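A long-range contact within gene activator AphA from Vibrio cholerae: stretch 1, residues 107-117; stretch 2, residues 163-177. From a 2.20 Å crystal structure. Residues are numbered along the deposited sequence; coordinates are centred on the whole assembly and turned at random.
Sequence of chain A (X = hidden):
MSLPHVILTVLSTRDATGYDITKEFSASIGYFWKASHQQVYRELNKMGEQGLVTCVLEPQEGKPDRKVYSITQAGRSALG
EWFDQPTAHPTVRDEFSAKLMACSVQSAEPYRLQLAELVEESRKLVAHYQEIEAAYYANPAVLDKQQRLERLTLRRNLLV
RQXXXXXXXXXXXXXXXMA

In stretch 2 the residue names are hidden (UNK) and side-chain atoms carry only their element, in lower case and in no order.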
# COMPACT_ATOMS: atom_id res chain seq x y z
N SER A 107 -7.67 2.51 -24.72
CA SER A 107 -7.61 3.95 -24.94
C SER A 107 -7.08 4.53 -23.64
O SER A 107 -7.73 4.41 -22.61
CB SER A 107 -9.00 4.51 -25.24
OG SER A 107 -9.90 4.22 -24.18
N ALA A 108 -5.90 5.14 -23.70
CA ALA A 108 -5.28 5.70 -22.51
C ALA A 108 -6.02 6.91 -21.93
O ALA A 108 -5.66 7.41 -20.86
CB ALA A 108 -3.83 6.08 -22.82
N GLU A 109 -7.05 7.36 -22.64
CA GLU A 109 -7.85 8.51 -22.24
C GLU A 109 -8.45 8.41 -20.84
O GLU A 109 -8.14 9.21 -19.97
CB GLU A 109 -8.97 8.74 -23.26
CG GLU A 109 -8.76 7.99 -24.57
CD GLU A 109 -10.04 7.82 -25.37
OE1 GLU A 109 -10.99 7.19 -24.85
OE2 GLU A 109 -10.11 8.33 -26.51
N PRO A 110 -9.33 7.41 -20.61
CA PRO A 110 -9.96 7.23 -19.30
C PRO A 110 -8.95 7.15 -18.17
O PRO A 110 -9.13 7.76 -17.12
CB PRO A 110 -10.73 5.91 -19.46
CG PRO A 110 -11.03 5.87 -20.91
CD PRO A 110 -9.74 6.34 -21.53
N TYR A 111 -7.89 6.38 -18.39
CA TYR A 111 -6.86 6.21 -17.37
C TYR A 111 -6.17 7.52 -17.03
O TYR A 111 -6.07 7.89 -15.86
CB TYR A 111 -5.82 5.18 -17.82
CG TYR A 111 -4.83 4.85 -16.74
CD1 TYR A 111 -5.26 4.33 -15.52
CD2 TYR A 111 -3.46 5.09 -16.91
CE1 TYR A 111 -4.36 4.06 -14.50
CE2 TYR A 111 -2.56 4.83 -15.89
CZ TYR A 111 -3.01 4.31 -14.69
OH TYR A 111 -2.13 4.04 -13.67
N ARG A 112 -5.69 8.20 -18.06
CA ARG A 112 -4.98 9.46 -17.90
C ARG A 112 -5.77 10.47 -17.07
O ARG A 112 -5.19 11.21 -16.28
CB ARG A 112 -4.69 10.07 -19.27
CG ARG A 112 -3.75 11.24 -19.23
CD ARG A 112 -3.30 11.65 -20.63
NE ARG A 112 -2.15 12.55 -20.57
CZ ARG A 112 -2.16 13.73 -19.97
NH1 ARG A 112 -3.27 14.17 -19.38
NH2 ARG A 112 -1.06 14.47 -19.94
N LEU A 113 -7.08 10.48 -17.25
CA LEU A 113 -7.94 11.40 -16.52
C LEU A 113 -8.13 10.96 -15.08
O LEU A 113 -8.17 11.78 -14.16
CB LEU A 113 -9.29 11.52 -17.22
CG LEU A 113 -9.22 11.98 -18.68
CD1 LEU A 113 -10.63 11.95 -19.27
CD2 LEU A 113 -8.62 13.38 -18.77
N GLN A 114 -8.25 9.65 -14.88
CA GLN A 114 -8.42 9.12 -13.54
C GLN A 114 -7.13 9.29 -12.73
O GLN A 114 -7.16 9.45 -11.51
CB GLN A 114 -8.81 7.64 -13.60
CG GLN A 114 -10.20 7.40 -14.21
CD GLN A 114 -10.52 5.92 -14.41
OE1 GLN A 114 -10.46 5.12 -13.47
NE2 GLN A 114 -10.87 5.55 -15.64
N LEU A 115 -6.00 9.27 -13.43
CA LEU A 115 -4.71 9.42 -12.78
C LEU A 115 -4.50 10.89 -12.40
O LEU A 115 -4.23 11.21 -11.24
CB LEU A 115 -3.59 8.95 -13.72
CG LEU A 115 -2.19 8.74 -13.13
CD1 LEU A 115 -2.23 7.70 -12.03
CD2 LEU A 115 -1.25 8.30 -14.23
N ALA A 116 -4.64 11.77 -13.38
CA ALA A 116 -4.47 13.20 -13.15
C ALA A 116 -5.37 13.64 -12.01
O ALA A 116 -5.00 14.49 -11.20
CB ALA A 116 -4.81 13.98 -14.42
N GLU A 117 -6.56 13.06 -11.94
CA GLU A 117 -7.50 13.40 -10.89
C GLU A 117 -6.95 13.02 -9.52
O GLU A 117 -6.90 13.86 -8.62
CB GLU A 117 -8.83 12.69 -11.09
CG GLU A 117 -9.76 12.84 -9.89
CD GLU A 117 -10.34 11.52 -9.43
OE1 GLU A 117 -9.77 10.46 -9.79
OE2 GLU A 117 -11.36 11.53 -8.70
N UNK A 163 6.00 10.37 -2.89
CA UNK A 163 6.68 9.48 -3.82
C UNK A 163 5.69 9.04 -4.90
O UNK A 163 6.04 8.96 -6.07
c UNK A 163 7.23 8.26 -3.07
N UNK A 164 4.45 8.78 -4.51
CA UNK A 164 3.46 8.35 -5.48
C UNK A 164 3.13 9.47 -6.49
O UNK A 164 2.91 9.20 -7.68
c UNK A 164 -1.55 7.44 -8.08
c UNK A 164 -0.49 7.08 -7.24
c UNK A 164 0.18 8.03 -6.43
c UNK A 164 2.18 7.90 -4.77
c UNK A 164 -1.93 8.76 -8.10
c UNK A 164 1.10 6.01 -6.11
c UNK A 164 -1.28 9.72 -7.31
c UNK A 164 -0.22 9.37 -6.47
c UNK A 164 1.20 7.32 -5.72
n UNK A 164 0.09 5.86 -7.03
N UNK A 165 3.11 10.71 -6.01
CA UNK A 165 2.85 11.86 -6.87
C UNK A 165 3.99 12.00 -7.87
O UNK A 165 3.78 12.26 -9.05
c UNK A 165 1.53 13.12 -5.14
c UNK A 165 1.42 14.29 -4.20
c UNK A 165 2.77 14.37 -6.99
c UNK A 165 2.76 13.16 -6.05
N UNK A 166 5.21 11.83 -7.39
CA UNK A 166 6.37 11.91 -8.27
C UNK A 166 6.22 10.86 -9.39
O UNK A 166 6.48 11.13 -10.56
c UNK A 166 7.65 11.64 -7.47
n UNK A 166 11.08 10.80 -7.92
o UNK A 166 10.31 12.11 -6.27
c UNK A 166 10.17 11.61 -7.39
c UNK A 166 8.93 11.89 -8.23
N UNK A 167 5.79 9.66 -9.01
CA UNK A 167 5.60 8.58 -9.98
C UNK A 167 4.48 8.89 -10.97
O UNK A 167 4.63 8.74 -12.18
c UNK A 167 5.95 5.58 -11.05
c UNK A 167 1.46 4.91 -10.57
c UNK A 167 5.27 7.27 -9.27
c UNK A 167 5.03 6.16 -10.23
n UNK A 167 5.35 4.64 -11.85
c UNK A 167 3.78 5.54 -10.53
c UNK A 167 2.47 5.70 -10.04
c UNK A 167 4.01 4.60 -11.55
c UNK A 167 1.72 3.98 -11.60
c UNK A 167 2.99 3.81 -12.09
N UNK A 168 3.34 9.31 -10.43
CA UNK A 168 2.17 9.64 -11.24
C UNK A 168 2.53 10.67 -12.31
O UNK A 168 2.11 10.55 -13.46
c UNK A 168 1.07 10.16 -10.35
N UNK A 169 3.30 11.69 -11.93
CA UNK A 169 3.70 12.70 -12.91
C UNK A 169 4.55 12.06 -14.00
O UNK A 169 4.40 12.38 -15.17
o UNK A 169 4.24 15.38 -10.48
o UNK A 169 2.44 14.82 -11.63
c UNK A 169 4.51 13.82 -12.25
c UNK A 169 3.67 14.73 -11.39
N UNK A 170 5.44 11.15 -13.61
CA UNK A 170 6.28 10.49 -14.61
C UNK A 170 5.41 9.73 -15.61
O UNK A 170 5.69 9.72 -16.81
c UNK A 170 9.54 9.25 -12.95
o UNK A 170 10.12 9.42 -11.87
c UNK A 170 8.45 10.22 -13.34
o UNK A 170 9.84 8.32 -13.74
c UNK A 170 7.27 9.53 -13.96
N UNK A 171 4.37 9.07 -15.11
CA UNK A 171 3.48 8.33 -15.98
C UNK A 171 2.73 9.30 -16.88
O UNK A 171 2.66 9.12 -18.09
c UNK A 171 2.45 7.52 -15.17
c UNK A 171 1.43 6.89 -16.12
c UNK A 171 3.15 6.45 -14.35
N UNK A 172 2.17 10.34 -16.27
CA UNK A 172 1.41 11.36 -17.00
C UNK A 172 2.21 11.91 -18.16
O UNK A 172 1.64 12.23 -19.21
c UNK A 172 -0.31 13.14 -14.03
c UNK A 172 1.00 12.49 -16.06
c UNK A 172 -1.27 11.54 -15.68
c UNK A 172 -0.00 12.02 -15.00
N UNK A 173 3.53 11.99 -17.99
CA UNK A 173 4.39 12.49 -19.05
C UNK A 173 4.50 11.48 -20.18
O UNK A 173 4.30 11.83 -21.35
c UNK A 173 5.78 12.79 -18.49
N UNK A 174 4.81 10.24 -19.84
CA UNK A 174 4.94 9.19 -20.84
C UNK A 174 3.67 9.02 -21.67
O UNK A 174 3.73 8.75 -22.86
c UNK A 174 6.62 7.80 -19.49
c UNK A 174 5.27 7.85 -20.18
c UNK A 174 7.77 8.03 -20.45
o UNK A 174 7.80 7.40 -21.52
o UNK A 174 8.66 8.84 -20.11
N UNK A 175 2.53 9.18 -21.02
CA UNK A 175 1.25 9.04 -21.70
C UNK A 175 1.04 10.09 -22.79
O UNK A 175 0.06 10.04 -23.53
c UNK A 175 -0.00 7.78 -19.82
c UNK A 175 -0.36 6.60 -20.71
c UNK A 175 0.10 9.06 -20.68
c UNK A 175 -1.04 7.95 -18.73
N UNK A 176 1.98 11.04 -22.89
CA UNK A 176 1.91 12.09 -23.90
C UNK A 176 2.96 11.86 -24.98
O UNK A 176 2.65 11.82 -26.17
c UNK A 176 1.13 13.81 -22.20
n UNK A 176 1.54 14.64 -21.25
o UNK A 176 -0.01 13.33 -22.22
c UNK A 176 2.13 13.48 -23.29
N UNK A 177 4.20 11.71 -24.55
CA UNK A 177 5.31 11.49 -25.46
C UNK A 177 5.14 10.24 -26.33
O UNK A 177 5.87 10.06 -27.30
c UNK A 177 6.62 11.40 -24.68

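Position 163 carries a single side-chain carbon, out of reach of stretch 1; this is Ala-163. At position 164 one carbon leads to fused five- and six-membered rings holding eight carbons and one nitrogen, which reach Leu-115 although the CA-to-CB bond points sideways. This indole is that of Trp-164, and its CZ2 lies 4.0 Å from CD1 of Leu-115. Position 165 has four carbons, forked at the first with one arm two carbons long, and is Ile-165, out of reach of stretch 1. Three carbons, the third bearing one oxygen and one nitrogen, occupy position 166; the exposed amide is that of Gln-166.

A second fused ring system, again of eight carbons and one nitrogen beyond a single carbon, fills position 167 and approaches the hydroxyl of Tyr-111. This is Trp-167, with CH2 4.4 Å from Tyr-111 OH. Position 168 shows one carbon, directed toward stretch 1 and 4.4 Å from Leu-115 CD1: CB of Ala-168. Its backbone O also lies 4.1 Å from Leu-115 CD2.

At position 169 two carbons, the second with two oxygens, form the carboxylate of Asp-169; at 170 three carbons end in two oxygens, giving Glu-170. Neither touches stretch 1. Position 171 has three carbons, one carrying the other two, and meets Leu-115 and Tyr-111. It is Val-171, whose CG1 is 3.6 Å from Leu-115 CD2 and lies at the edge of the Tyr-111 ring, 4.5 Å from CE2. Four carbons forked at the second identify position 172, packed against Leu-115, Arg-112 and Ala-116, as Leu-172; its CD2 approaches Leu-115 CD2 to 3.5 Å.

The lone carbon at 173 points away from stretch 1 and belongs to Ala-173. Position 174, with three carbons and two terminal oxygens, is Glu-174, also without a contact. Four carbons forked at the second recur at 175, with the CA-to-CB bond pointing toward stretch 1 and the carbons meeting Ala-108, Tyr-111 and Arg-112. In this residue, Leu-175, CD2 is 4.1 Å from Ala-108 CB and CD1 is 4.2 Å from Tyr-111 CD2. Position 176 has two carbons, the second bearing one oxygen and one nitrogen, beside the Arg-112 guanidinium: Asn-176. A single carbon at 177, out of reach, completes the stretch as Ala-177.

The two helices run nearly antiparallel, at 151°, with their axes 10.2 Å apart at closest approach. Leu-115 is the knob of the contact, seated among Trp-164, Ala-168, Val-171 and Leu-172. Toward the start of stretch 1, Leu-175 continues the apolar packing against Ala-108 and Tyr-111. Arg-112 borders this packing with an extended side chain: its NE passes 4.2 Å from Leu-175 CB, while NE and NH2 each donate a weak hydrogen bond to Asn-176 OD1, both 2.8 Å long. The acceptor lies near the guanidinium plane, so one oxygen serves both donors and adds a polar margin to a largely apolar contact that buries 521 Å².

Stretch 2 (163-177) AWIQWADEVLAELNA
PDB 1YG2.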